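SVS_variant_AS1 (Streptomyces sp. CWA1, PDB 6TJA) probably cyclises geranylgeranyl diphosphate to spiroviolene, as an engineered variant of a reconstructed ancestral class I terpene cyclase. Local coordinates at residues 143-148 and 194-199; 77-82 and 151-156. All coordinates share one frame; numbering follows the deposited sequence.

Contact 1 of 2, residues 143-148 and 194-199; sequences PTQVRR and MLEIAT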
# COMPACT_ATOMS: atom_id res chain seq x y z
N PRO A 143 -7.55 9.62 11.97
CA PRO A 143 -7.02 9.61 10.61
C PRO A 143 -5.75 8.73 10.50
O PRO A 143 -5.61 8.04 9.51
CB PRO A 143 -6.76 11.11 10.33
CG PRO A 143 -7.80 11.86 11.22
CD PRO A 143 -7.87 10.99 12.46
N THR A 144 -4.89 8.74 11.52
CA THR A 144 -3.66 7.90 11.56
C THR A 144 -4.06 6.42 11.49
O THR A 144 -3.49 5.69 10.67
CB THR A 144 -2.82 8.18 12.82
OG1 THR A 144 -2.35 9.52 12.72
CG2 THR A 144 -1.64 7.25 12.93
N GLN A 145 -5.02 5.99 12.30
CA GLN A 145 -5.40 4.55 12.35
C GLN A 145 -6.07 4.17 11.04
O GLN A 145 -5.79 3.07 10.54
CB GLN A 145 -6.32 4.26 13.53
CG GLN A 145 -5.65 4.42 14.88
CD GLN A 145 -6.70 4.37 15.97
OE1 GLN A 145 -7.71 5.10 15.91
NE2 GLN A 145 -6.50 3.48 16.93
N VAL A 146 -6.93 5.05 10.51
CA VAL A 146 -7.59 4.84 9.18
C VAL A 146 -6.50 4.65 8.11
O VAL A 146 -6.63 3.71 7.30
CB VAL A 146 -8.59 5.95 8.85
CG1 VAL A 146 -9.06 5.88 7.41
CG2 VAL A 146 -9.80 5.90 9.78
N ARG A 147 -5.42 5.43 8.12
CA ARG A 147 -4.38 5.30 7.08
C ARG A 147 -3.64 3.98 7.27
O ARG A 147 -3.30 3.36 6.27
CB ARG A 147 -3.40 6.47 7.08
CG ARG A 147 -3.97 7.76 6.51
CD ARG A 147 -4.52 7.69 5.10
NE ARG A 147 -3.51 7.57 4.06
CZ ARG A 147 -3.78 7.34 2.77
NH1 ARG A 147 -5.04 7.19 2.39
NH2 ARG A 147 -2.80 7.28 1.89
N ARG A 148 -3.40 3.57 8.51
CA ARG A 148 -2.77 2.27 8.79
C ARG A 148 -3.64 1.19 8.15
O ARG A 148 -3.06 0.29 7.51
CB ARG A 148 -2.55 2.07 10.30
CG ARG A 148 -1.52 3.02 10.90
CD ARG A 148 -1.41 2.89 12.41
NE ARG A 148 -0.45 3.81 12.98
CZ ARG A 148 -0.13 3.91 14.28
NH1 ARG A 148 -0.67 3.10 15.18
NH2 ARG A 148 0.77 4.79 14.67
N MET A 194 -6.94 -3.73 12.09
CA MET A 194 -8.22 -3.32 12.74
C MET A 194 -8.19 -3.51 14.26
O MET A 194 -9.16 -3.08 14.89
CB MET A 194 -9.39 -4.14 12.20
CG MET A 194 -9.64 -3.95 10.74
SD MET A 194 -11.22 -4.65 10.37
CE MET A 194 -10.93 -6.41 10.52
N LEU A 195 -7.16 -4.07 14.87
CA LEU A 195 -7.10 -4.24 16.31
C LEU A 195 -7.25 -2.93 17.08
O LEU A 195 -8.03 -2.83 17.95
CB LEU A 195 -5.83 -4.97 16.74
CG LEU A 195 -5.68 -6.47 16.55
CD1 LEU A 195 -4.27 -7.00 16.72
CD2 LEU A 195 -6.66 -7.28 17.36
N GLU A 196 -6.47 -1.95 16.69
CA GLU A 196 -6.45 -0.63 17.24
C GLU A 196 -7.79 0.05 17.17
O GLU A 196 -8.16 0.77 18.03
CB GLU A 196 -5.53 0.17 16.36
CG GLU A 196 -4.25 0.55 16.97
CD GLU A 196 -3.64 1.68 16.24
OE1 GLU A 196 -3.15 1.49 15.15
OE2 GLU A 196 -3.63 2.75 16.79
N ILE A 197 -8.45 -0.16 16.05
CA ILE A 197 -9.78 0.43 15.74
C ILE A 197 -10.82 -0.23 16.65
O ILE A 197 -11.68 0.49 17.18
CB ILE A 197 -10.08 0.30 14.23
CG1 ILE A 197 -9.05 1.10 13.41
CG2 ILE A 197 -11.50 0.73 13.92
CD1 ILE A 197 -9.22 0.97 11.93
N ALA A 198 -10.79 -1.52 16.85
CA ALA A 198 -11.78 -2.16 17.68
C ALA A 198 -11.66 -1.75 19.14
O ALA A 198 -12.59 -1.42 19.79
CB ALA A 198 -11.65 -3.65 17.57
N THR A 199 -10.42 -1.72 19.55
CA THR A 199 -9.93 -1.47 20.87
C THR A 199 -9.86 -0.01 21.33
O THR A 199 -10.08 0.28 22.45
CB THR A 199 -8.57 -2.18 20.81
OG1 THR A 199 -8.61 -3.44 21.46
CG2 THR A 199 -7.48 -1.42 21.20
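The carboxylate of Glu196 lies between two donors, the Gln145 amide off one face and the Arg148 guanidinium off the other. NE2 of Gln145 lies 3.0 Å from OE2 of Glu196, and that bond stands 62° out of the carboxylate plane. The amide and carboxylate planes are 60° apart. NH1 of Arg148 reaches OE1 of Glu196 at 3.0 Å in a salt bridge. Here the oxygen sits at the edge of the guanidinium, near its plane. Gln145 CG is beside the backbone N (chi1 -67°), and the chain then runs extended toward Glu196. Further bonds fix these groups. Val203 gives its N to Glu196 OE2 and its O to Arg148 NH1. Arg148 NH2 pairs with Asp205, and Gln145 OE1 takes the N of Thr142. Nearer the backbone, Ile197 CG1 packs on Gln145 CB at 4.2 Å. With an alanine in place of Glu196, the buried Gln145 amide, the Arg148 charge and the N of Val203 would probably all lose this shared partner. The arrangement is a buried polar link between two helices running roughly antiparallel. It joins the first turns of helix 143-169 to short helix 195-199 in the all-helical class I terpene synthase fold.

Contact 2 of 2, residues 77-82 and 151-156; sequences SLFVYW and HAHRAW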
# COMPACT_ATOMS: atom_id res chain seq x y z
N SER A 77 -15.69 -6.23 12.63
CA SER A 77 -16.32 -7.53 12.26
C SER A 77 -16.94 -7.46 10.85
O SER A 77 -16.76 -8.39 10.09
CB SER A 77 -17.32 -7.98 13.28
OG SER A 77 -16.67 -8.40 14.47
N LEU A 78 -17.62 -6.38 10.49
CA LEU A 78 -18.20 -6.21 9.12
C LEU A 78 -17.12 -6.38 8.05
O LEU A 78 -17.34 -7.11 7.06
CB LEU A 78 -18.86 -4.84 9.02
CG LEU A 78 -20.08 -4.63 9.92
CD1 LEU A 78 -20.76 -3.33 9.58
CD2 LEU A 78 -21.05 -5.79 9.78
N PHE A 79 -15.96 -5.74 8.21
CA PHE A 79 -14.89 -5.86 7.20
C PHE A 79 -14.46 -7.32 7.09
O PHE A 79 -13.99 -7.69 6.03
CB PHE A 79 -13.64 -5.03 7.48
CG PHE A 79 -12.57 -5.28 6.44
CD1 PHE A 79 -12.72 -4.79 5.15
CD2 PHE A 79 -11.46 -6.04 6.74
CE1 PHE A 79 -11.74 -5.01 4.19
CE2 PHE A 79 -10.53 -6.33 5.74
CZ PHE A 79 -10.68 -5.81 4.47
N VAL A 80 -14.54 -8.10 8.16
CA VAL A 80 -14.11 -9.53 8.04
C VAL A 80 -15.14 -10.27 7.17
O VAL A 80 -14.68 -11.12 6.35
CB VAL A 80 -13.91 -10.25 9.39
CG1 VAL A 80 -13.64 -11.74 9.17
CG2 VAL A 80 -12.78 -9.60 10.18
N TYR A 81 -16.44 -9.96 7.31
CA TYR A 81 -17.50 -10.53 6.43
C TYR A 81 -17.20 -10.13 4.97
O TYR A 81 -17.17 -10.99 4.04
CB TYR A 81 -18.90 -10.07 6.85
CG TYR A 81 -19.45 -10.77 8.07
CD1 TYR A 81 -19.90 -12.07 8.00
CD2 TYR A 81 -19.52 -10.14 9.29
CE1 TYR A 81 -20.41 -12.73 9.12
CE2 TYR A 81 -20.05 -10.76 10.41
CZ TYR A 81 -20.48 -12.07 10.32
OH TYR A 81 -20.94 -12.70 11.42
N TRP A 82 -17.02 -8.83 4.78
CA TRP A 82 -16.73 -8.20 3.48
C TRP A 82 -15.56 -8.92 2.83
O TRP A 82 -15.67 -9.26 1.67
CB TRP A 82 -16.41 -6.72 3.64
CG TRP A 82 -16.28 -6.05 2.32
CD1 TRP A 82 -17.26 -5.48 1.56
CD2 TRP A 82 -15.06 -5.91 1.58
NE1 TRP A 82 -16.73 -4.95 0.42
CE2 TRP A 82 -15.39 -5.23 0.39
CE3 TRP A 82 -13.74 -6.29 1.81
CZ2 TRP A 82 -14.42 -4.92 -0.56
CZ3 TRP A 82 -12.79 -6.01 0.86
CH2 TRP A 82 -13.13 -5.32 -0.31
N HIS A 151 -3.56 1.33 4.15
CA HIS A 151 -2.26 0.86 3.62
C HIS A 151 -2.18 -0.68 3.73
O HIS A 151 -1.59 -1.31 2.85
CB HIS A 151 -1.11 1.57 4.35
CG HIS A 151 -0.90 2.98 3.94
ND1 HIS A 151 -0.99 3.38 2.62
CD2 HIS A 151 -0.56 4.07 4.64
CE1 HIS A 151 -0.76 4.68 2.55
NE2 HIS A 151 -0.48 5.12 3.77
N ALA A 152 -2.71 -1.25 4.80
CA ALA A 152 -2.76 -2.71 5.02
C ALA A 152 -3.62 -3.34 3.91
O ALA A 152 -3.23 -4.41 3.37
CB ALA A 152 -3.29 -3.05 6.40
N HIS A 153 -4.70 -2.65 3.59
CA HIS A 153 -5.65 -3.02 2.57
C HIS A 153 -5.05 -3.08 1.18
O HIS A 153 -5.27 -4.00 0.47
CB HIS A 153 -6.81 -2.05 2.62
CG HIS A 153 -8.02 -2.49 1.87
ND1 HIS A 153 -8.21 -2.23 0.55
CD2 HIS A 153 -9.15 -3.09 2.30
CE1 HIS A 153 -9.39 -2.66 0.18
NE2 HIS A 153 -9.98 -3.19 1.22
N ARG A 154 -4.27 -2.08 0.80
CA ARG A 154 -3.63 -2.10 -0.47
C ARG A 154 -2.60 -3.21 -0.48
O ARG A 154 -2.42 -3.83 -1.47
CB ARG A 154 -2.98 -0.77 -0.87
CG ARG A 154 -2.34 -0.87 -2.24
CD ARG A 154 -2.03 0.39 -3.01
NE ARG A 154 -1.91 1.48 -2.12
CZ ARG A 154 -2.63 2.57 -2.11
NH1 ARG A 154 -3.50 2.86 -3.02
NH2 ARG A 154 -2.38 3.42 -1.19
N ALA A 155 -1.96 -3.46 0.64
CA ALA A 155 -0.93 -4.52 0.72
C ALA A 155 -1.58 -5.88 0.41
O ALA A 155 -1.02 -6.61 -0.42
CB ALA A 155 -0.23 -4.49 2.06
N TRP A 156 -2.77 -6.15 0.98
CA TRP A 156 -3.53 -7.40 0.75
C TRP A 156 -3.94 -7.52 -0.73
O TRP A 156 -3.74 -8.61 -1.33
CB TRP A 156 -4.73 -7.48 1.70
CG TRP A 156 -5.84 -8.33 1.18
CD1 TRP A 156 -5.81 -9.67 0.96
CD2 TRP A 156 -7.16 -7.89 0.80
NE1 TRP A 156 -7.00 -10.09 0.44
CE2 TRP A 156 -7.85 -9.02 0.34
CE3 TRP A 156 -7.80 -6.65 0.78
CZ2 TRP A 156 -9.17 -8.96 -0.10
CZ3 TRP A 156 -9.09 -6.59 0.32
CH2 TRP A 156 -9.75 -7.72 -0.14
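His153 sets the rim of its imidazole against the rim of Phe79, with neither ring over the face of the other. CD2 of His153 is 3.7 Å from CE1 of Phe79, which lies at the edge of the imidazole. The two planes are 54° apart. Phe79 is an engineered residue, put in place of a tryptophan. Trp82 approaches the same imidazole obliquely, its CZ3 4.0 Å from NE2 of His153. That CZ3 also packs 3.6 Å from CH2 of Trp156. Trp156 in turn places its CZ3 over one face of the imidazole, toward the rim. The histidine is therefore held by three aromatic side chains. Its CG is opposite the backbone N (chi1 -165°), which sends the ring into the space between the helices. No hydrogen bond crosses the contact. The short helical segments run nearly parallel at 15°, yet their axes are 14.4 Å apart, and aromatic side chains bridge the distance. Phe79, Trp82 and His153 form a buried aromatic cluster, with Trp156 packed against it, between helix 70-91 and helix 143-169 of the helical bundle. Gln111 OE1 bonds to His153 ND1 and fixes the turn of its ring, while Phe126 O binds Trp82 NE1. Phe149 meets Phe79 edge to face, and Phe86 stacks on Trp82. Helix 126-140 packs on Trp82 through Leu130 and Ile133.

From the N terminus, helix 70-91 comes first and supplies residues 77-82. The chain then passes through helices 100-115 and 126-140 before entering helix 143-169. Residues 143-148 open that helix, and 151-156 follow two residues later and close contact 2 over 68 intervening residues. Further on, 194-199 returns to the helix start and closes contact 1 over 45. The segments alternate, so the two loops cross rather than nest. Helix 143-169 serves both contacts, whose centres are about 12 Å apart. They also touch directly: Met194 CE lies 3.7 Å from Val80 CG2. Helices 70-91, 143-169 and 195-199 are thus tied together, beside the second subunit.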